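Transcriptional regulator, MarR family (Methanosarcina mazei, PDB 3S2W) probably binds DNA as a two-subunit winged helix-turn-helix transcription factor of the MarR family and regulates transcription. Local coordinates at residues A27-Y30 and L31-G35; E143-N146 and S147-M151. All coordinates share one frame; numbering follows the deposited sequence.

Interaction 1: A27-Y30 and L31-G35; sequences AISY and LYRYG
Y30 and Y34 stand one helical turn apart on the same flank of helix 23-43, and their rings cross obliquely, the planes at 59° and the centroids 5.8 Å apart. The Y34 ring does the leaning: with its CG beside the backbone N (chi1 -65°) and the ring turned to chi2 -16°, one face lies over the carbonyl of Y30, and Y30 O sits 3.1 Å from Y34 CG, above the plane and offset toward the rim. The hydroxyl end of Y34 then approaches the other ring obliquely, its OH 3.3 Å from CD1 of Y30. Tyrosine suits position 34 because a broad flat ring can lie over the carbonyl one turn back while its far end meets Y30 CD1. Shortening Y34 to an alanine would remove the ring that lies over Y30 O and beside Y30 CD1, and the Y30 ring would probably be freer to turn, although the backbone bond would remain. R33 approaches Y30 from another direction: NH2 hangs 4.3 Å above the plane, over the ring centre, but CZ is 5.6 Å from the Y30 centroid, a long and at most weak cation-pi attraction. Its guanidinium also folds back over S29, NH1 lying 3.6 Å from S29 CB, while S29 OG turns to the carbonyl of G25 in the preceding turn. Beneath these side chains run regular i to i+4 bonds, such as Y34 N to Y30 O at 2.8 Å. L31 touches L132 and Y34 touches W128 of helix 112-133; L31 also meets F152 of the second subunit, whose L74 packs on Y30 and R33, and Y32 stacks its ring on Y32 of that subunit, so this part of helix 23-43 is held between its own chain and the dimer partner.

Interaction 2: E143-N146 and S147-M151; sequences EITN and SLEIM
The carbonyl oxygen of E143 is gripped twice by S147, by the hydroxyl and by the backbone amide of the same residue. The OG bond is the shorter, 2.7 Å from S147 OG to E143 O, with the donor tilted modestly from the carbonyl plane. The amide bond, 2.9 Å from S147 N to E143 O, is bent (135° at the hydrogen), and its donor stands well above that plane. With chi1 at -57°, OG lies beside its own backbone N and swings back along the helix to the preceding turn, the usual way for a helical serine to return its hydroxyl to the main chain. T145 uses the same device, giving OG1 to the carbonyl of R141. On the neighbouring flank E149 lays its extended chain back along the preceding turn: CG lies 3.2 Å from T145 O, and OE1 comes 3.4 Å from N146 CA. The amide of N146 and this carboxylate cross at about a right angle, their planes 79° apart, with N146 OD1 still 3.9 Å from E149 OE1. ND2 of N146 rests against CD1 of I150, a van der Waals contact at 3.7 Å, while the I150 amide bonds to N146 O. The chemistry implies a helix with two characters: serine and threonine, small enough for a close interface, satisfy their hydroxyls within the helix while F23 and I144 of the second subunit pack against T145 and S147, whereas asparagine and glutamate suit the partly exposed flank, where R142 makes a long, weak ion pair with E149 OE2.

Overall arrangement
Both interactions are short lengths of long helices, and both face the second subunit, but they differ in burial. Interaction 1, on helix 23-43, is mostly core: aromatic rings, a leucine and an arginine make up this buried part, with some side chains on helix 112-133 and others on the partner chain. Interaction 2, on helix 138-157, is only partly buried; its aliphatic I144 and L148 meet the partner chain, with small hydroxyl-bearing and polar side chains beside them. Their centres lie about 16 Å apart, yet the two meet directly where CD1 of I28 is 3.9 Å from CE of the selenomethionine M151. Both helices contact the second subunit, consistent with the helical dimerisation region of MarR proteins.

Interaction 1: A27-Y30 and L31-G35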
loop_
_atom_site.group_PDB
_atom_site.type_symbol
_atom_site.label_atom_id
_atom_site.label_comp_id
_atom_site.label_asym_id
_atom_site.label_seq_id
_atom_site.Cartn_x
_atom_site.Cartn_y
_atom_site.Cartn_z
ATOM N N ALA A 27 -6.934 -5.274 4.591
ATOM C CA ALA A 27 -7.630 -5.047 3.328
ATOM C C ALA A 27 -6.877 -4.004 2.480
ATOM O O ALA A 27 -6.699 -4.161 1.269
ATOM C CB ALA A 27 -9.098 -4.620 3.581
ATOM N N ILE A 28 -6.429 -2.946 3.142
ATOM C CA ILE A 28 -5.732 -1.840 2.502
ATOM C C ILE A 28 -4.392 -2.258 1.904
ATOM O O ILE A 28 -4.137 -2.010 0.724
ATOM C CB ILE A 28 -5.584 -0.675 3.499
ATOM C CG1 ILE A 28 -6.973 -0.057 3.723
ATOM C CG2 ILE A 28 -4.546 0.356 3.037
ATOM C CD1 ILE A 28 -6.998 1.060 4.721
ATOM N N SER A 29 -3.556 -2.925 2.694
ATOM C CA SER A 29 -2.298 -3.493 2.195
ATOM C C SER A 29 -2.486 -4.380 0.968
ATOM O O SER A 29 -1.683 -4.347 0.055
ATOM C CB SER A 29 -1.641 -4.333 3.280
ATOM O OG SER A 29 -1.707 -3.653 4.516
ATOM N N TYR A 30 -3.537 -5.195 0.959
ATOM C CA TYR A 30 -3.779 -6.062 -0.184
ATOM C C TYR A 30 -4.254 -5.319 -1.422
ATOM O O TYR A 30 -3.808 -5.611 -2.537
ATOM C CB TYR A 30 -4.778 -7.170 0.169
ATOM C CG TYR A 30 -4.143 -8.345 0.883
ATOM C CD1 TYR A 30 -3.592 -9.397 0.163
ATOM C CD2 TYR A 30 -4.083 -8.395 2.278
ATOM C CE1 TYR A 30 -3.004 -10.477 0.805
ATOM C CE2 TYR A 30 -3.496 -9.464 2.931
ATOM C CZ TYR A 30 -2.958 -10.505 2.186
ATOM O OH TYR A 30 -2.368 -11.575 2.815
ATOM N N LEU A 31 -5.169 -4.371 -1.238
ATOM C CA LEU A 31 -5.688 -3.643 -2.378
ATOM C C LEU A 31 -4.540 -2.861 -3.001
ATOM O O LEU A 31 -4.361 -2.843 -4.227
ATOM C CB LEU A 31 -6.840 -2.743 -1.964
ATOM C CG LEU A 31 -8.143 -3.478 -1.635
ATOM C CD1 LEU A 31 -9.079 -2.579 -0.872
ATOM C CD2 LEU A 31 -8.814 -4.000 -2.882
ATOM N N TYR A 32 -3.730 -2.263 -2.146
ATOM C CA TYR A 32 -2.513 -1.617 -2.606
ATOM C C TYR A 32 -1.645 -2.532 -3.475
ATOM O O TYR A 32 -1.208 -2.147 -4.560
ATOM C CB TYR A 32 -1.689 -1.113 -1.431
ATOM C CG TYR A 32 -0.329 -0.630 -1.866
ATOM C CD1 TYR A 32 -0.177 0.609 -2.496
ATOM C CD2 TYR A 32 0.803 -1.404 -1.656
ATOM C CE1 TYR A 32 1.078 1.066 -2.901
ATOM C CE2 TYR A 32 2.043 -0.970 -2.064
ATOM C CZ TYR A 32 2.182 0.274 -2.684
ATOM O OH TYR A 32 3.430 0.707 -3.083
ATOM N N ARG A 33 -1.380 -3.741 -2.996
ATOM C CA ARG A 33 -0.479 -4.635 -3.724
ATOM C C ARG A 33 -1.091 -5.143 -5.000
ATOM O O ARG A 33 -0.402 -5.256 -6.009
ATOM C CB ARG A 33 -0.018 -5.795 -2.856
ATOM C CG ARG A 33 0.854 -5.314 -1.725
ATOM C CD ARG A 33 1.526 -6.454 -0.988
ATOM N NE ARG A 33 1.830 -6.026 0.368
ATOM C CZ ARG A 33 1.185 -6.445 1.447
ATOM N NH1 ARG A 33 1.535 -5.967 2.632
ATOM N NH2 ARG A 33 0.208 -7.350 1.341
ATOM N N TYR A 34 -2.381 -5.468 -4.947
ATOM C CA TYR A 34 -3.107 -5.885 -6.140
ATOM C C TYR A 34 -3.050 -4.739 -7.140
ATOM O O TYR A 34 -2.761 -4.933 -8.328
ATOM C CB TYR A 34 -4.569 -6.206 -5.807
ATOM C CG TYR A 34 -4.762 -7.393 -4.886
ATOM C CD1 TYR A 34 -3.736 -8.303 -4.659
ATOM C CD2 TYR A 34 -5.977 -7.609 -4.255
ATOM C CE1 TYR A 34 -3.909 -9.375 -3.830
ATOM C CE2 TYR A 34 -6.167 -8.688 -3.423
ATOM C CZ TYR A 34 -5.135 -9.571 -3.209
ATOM O OH TYR A 34 -5.339 -10.658 -2.377
ATOM N N GLY A 35 -3.337 -3.541 -6.634
ATOM C CA GLY A 35 -3.285 -2.342 -7.436
ATOM C C GLY A 35 -1.958 -2.223 -8.157
ATOM O O GLY A 35 -1.939 -1.881 -9.338
#

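Interaction 2: E143-N146 and S147-M151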
loop_
_atom_site.group_PDB
_atom_site.type_symbol
_atom_site.label_atom_id
_atom_site.label_comp_id
_atom_site.label_asym_id
_atom_site.label_seq_id
_atom_site.Cartn_x
_atom_site.Cartn_y
_atom_site.Cartn_z
ATOM N N GLU A 143 -19.966 7.464 -0.926
ATOM C CA GLU A 143 -19.721 7.530 0.505
ATOM C C GLU A 143 -18.524 6.695 0.969
ATOM O O GLU A 143 -17.976 6.925 2.053
ATOM C CB GLU A 143 -20.986 7.203 1.307
ATOM C CG GLU A 143 -21.442 5.779 1.235
ATOM C CD GLU A 143 -22.505 5.480 2.274
ATOM O OE1 GLU A 143 -22.187 4.763 3.249
ATOM O OE2 GLU A 143 -23.652 5.970 2.123
ATOM N N ILE A 144 -18.117 5.733 0.148
ATOM C CA ILE A 144 -16.908 4.979 0.422
ATOM C C ILE A 144 -15.679 5.824 0.070
ATOM O O ILE A 144 -14.649 5.742 0.737
ATOM C CB ILE A 144 -16.888 3.604 -0.309
ATOM C CG1 ILE A 144 -15.530 2.942 -0.153
ATOM C CG2 ILE A 144 -17.188 3.747 -1.773
ATOM C CD1 ILE A 144 -15.324 2.316 1.238
ATOM N N THR A 145 -15.788 6.637 -0.980
ATOM C CA THR A 145 -14.706 7.544 -1.337
ATOM C C THR A 145 -14.640 8.626 -0.273
ATOM O O THR A 145 -13.585 9.010 0.186
ATOM C CB THR A 145 -14.932 8.199 -2.709
ATOM O OG1 THR A 145 -15.121 7.182 -3.693
ATOM C CG2 THR A 145 -13.723 8.981 -3.095
ATOM N N ASN A 146 -15.797 9.101 0.144
ATOM C CA ASN A 146 -15.839 10.028 1.247
ATOM C C ASN A 146 -15.228 9.449 2.552
ATOM O O ASN A 146 -14.541 10.152 3.295
ATOM C CB ASN A 146 -17.279 10.484 1.457
ATOM C CG ASN A 146 -17.428 11.374 2.651
ATOM O OD1 ASN A 146 -17.027 12.539 2.618
ATOM N ND2 ASN A 146 -18.012 10.837 3.726
ATOM N N SER A 147 -15.466 8.172 2.832
ATOM C CA SER A 147 -14.975 7.589 4.087
ATOM C C SER A 147 -13.469 7.374 4.004
ATOM O O SER A 147 -12.755 7.552 4.994
ATOM C CB SER A 147 -15.671 6.266 4.431
ATOM O OG SER A 147 -17.079 6.378 4.516
ATOM N N LEU A 148 -12.990 6.996 2.822
ATOM C CA LEU A 148 -11.554 6.882 2.594
ATOM C C LEU A 148 -10.814 8.222 2.719
ATOM O O LEU A 148 -9.661 8.258 3.124
ATOM C CB LEU A 148 -11.284 6.254 1.234
ATOM C CG LEU A 148 -10.707 4.844 1.331
ATOM C CD1 LEU A 148 -11.123 4.184 2.615
ATOM C CD2 LEU A 148 -11.168 4.027 0.171
ATOM N N GLU A 149 -11.481 9.317 2.374
ATOM C CA GLU A 149 -10.900 10.644 2.530
ATOM C C GLU A 149 -10.737 10.973 4.018
ATOM O O GLU A 149 -9.707 11.494 4.447
ATOM C CB GLU A 149 -11.762 11.711 1.832
ATOM C CG GLU A 149 -11.727 11.663 0.298
ATOM C CD GLU A 149 -12.910 12.404 -0.376
ATOM O OE1 GLU A 149 -13.905 12.702 0.327
ATOM O OE2 GLU A 149 -12.847 12.679 -1.606
ATOM N N ILE A 150 -11.751 10.672 4.812
ATOM C CA ILE A 150 -11.672 10.985 6.226
ATOM C C ILE A 150 -10.645 10.075 6.901
ATOM O O ILE A 150 -9.878 10.499 7.758
ATOM C CB ILE A 150 -13.065 10.885 6.887
ATOM C CG1 ILE A 150 -14.005 11.894 6.228
ATOM C CG2 ILE A 150 -13.006 11.088 8.441
ATOM C CD1 ILE A 150 -15.479 11.533 6.340
HETATM N N MSE A 151 -10.622 8.819 6.501
HETATM C CA MSE A 151 -9.718 7.876 7.129
HETATM C C MSE A 151 -8.318 8.368 6.964
HETATM O O MSE A 151 -7.517 8.261 7.880
HETATM C CB MSE A 151 -9.865 6.483 6.524
HETATM C CG MSE A 151 -11.094 5.785 7.031
HETATM SE SE MSE A 151 -11.436 4.166 6.070
HETATM C CE MSE A 151 -9.742 3.257 6.348
#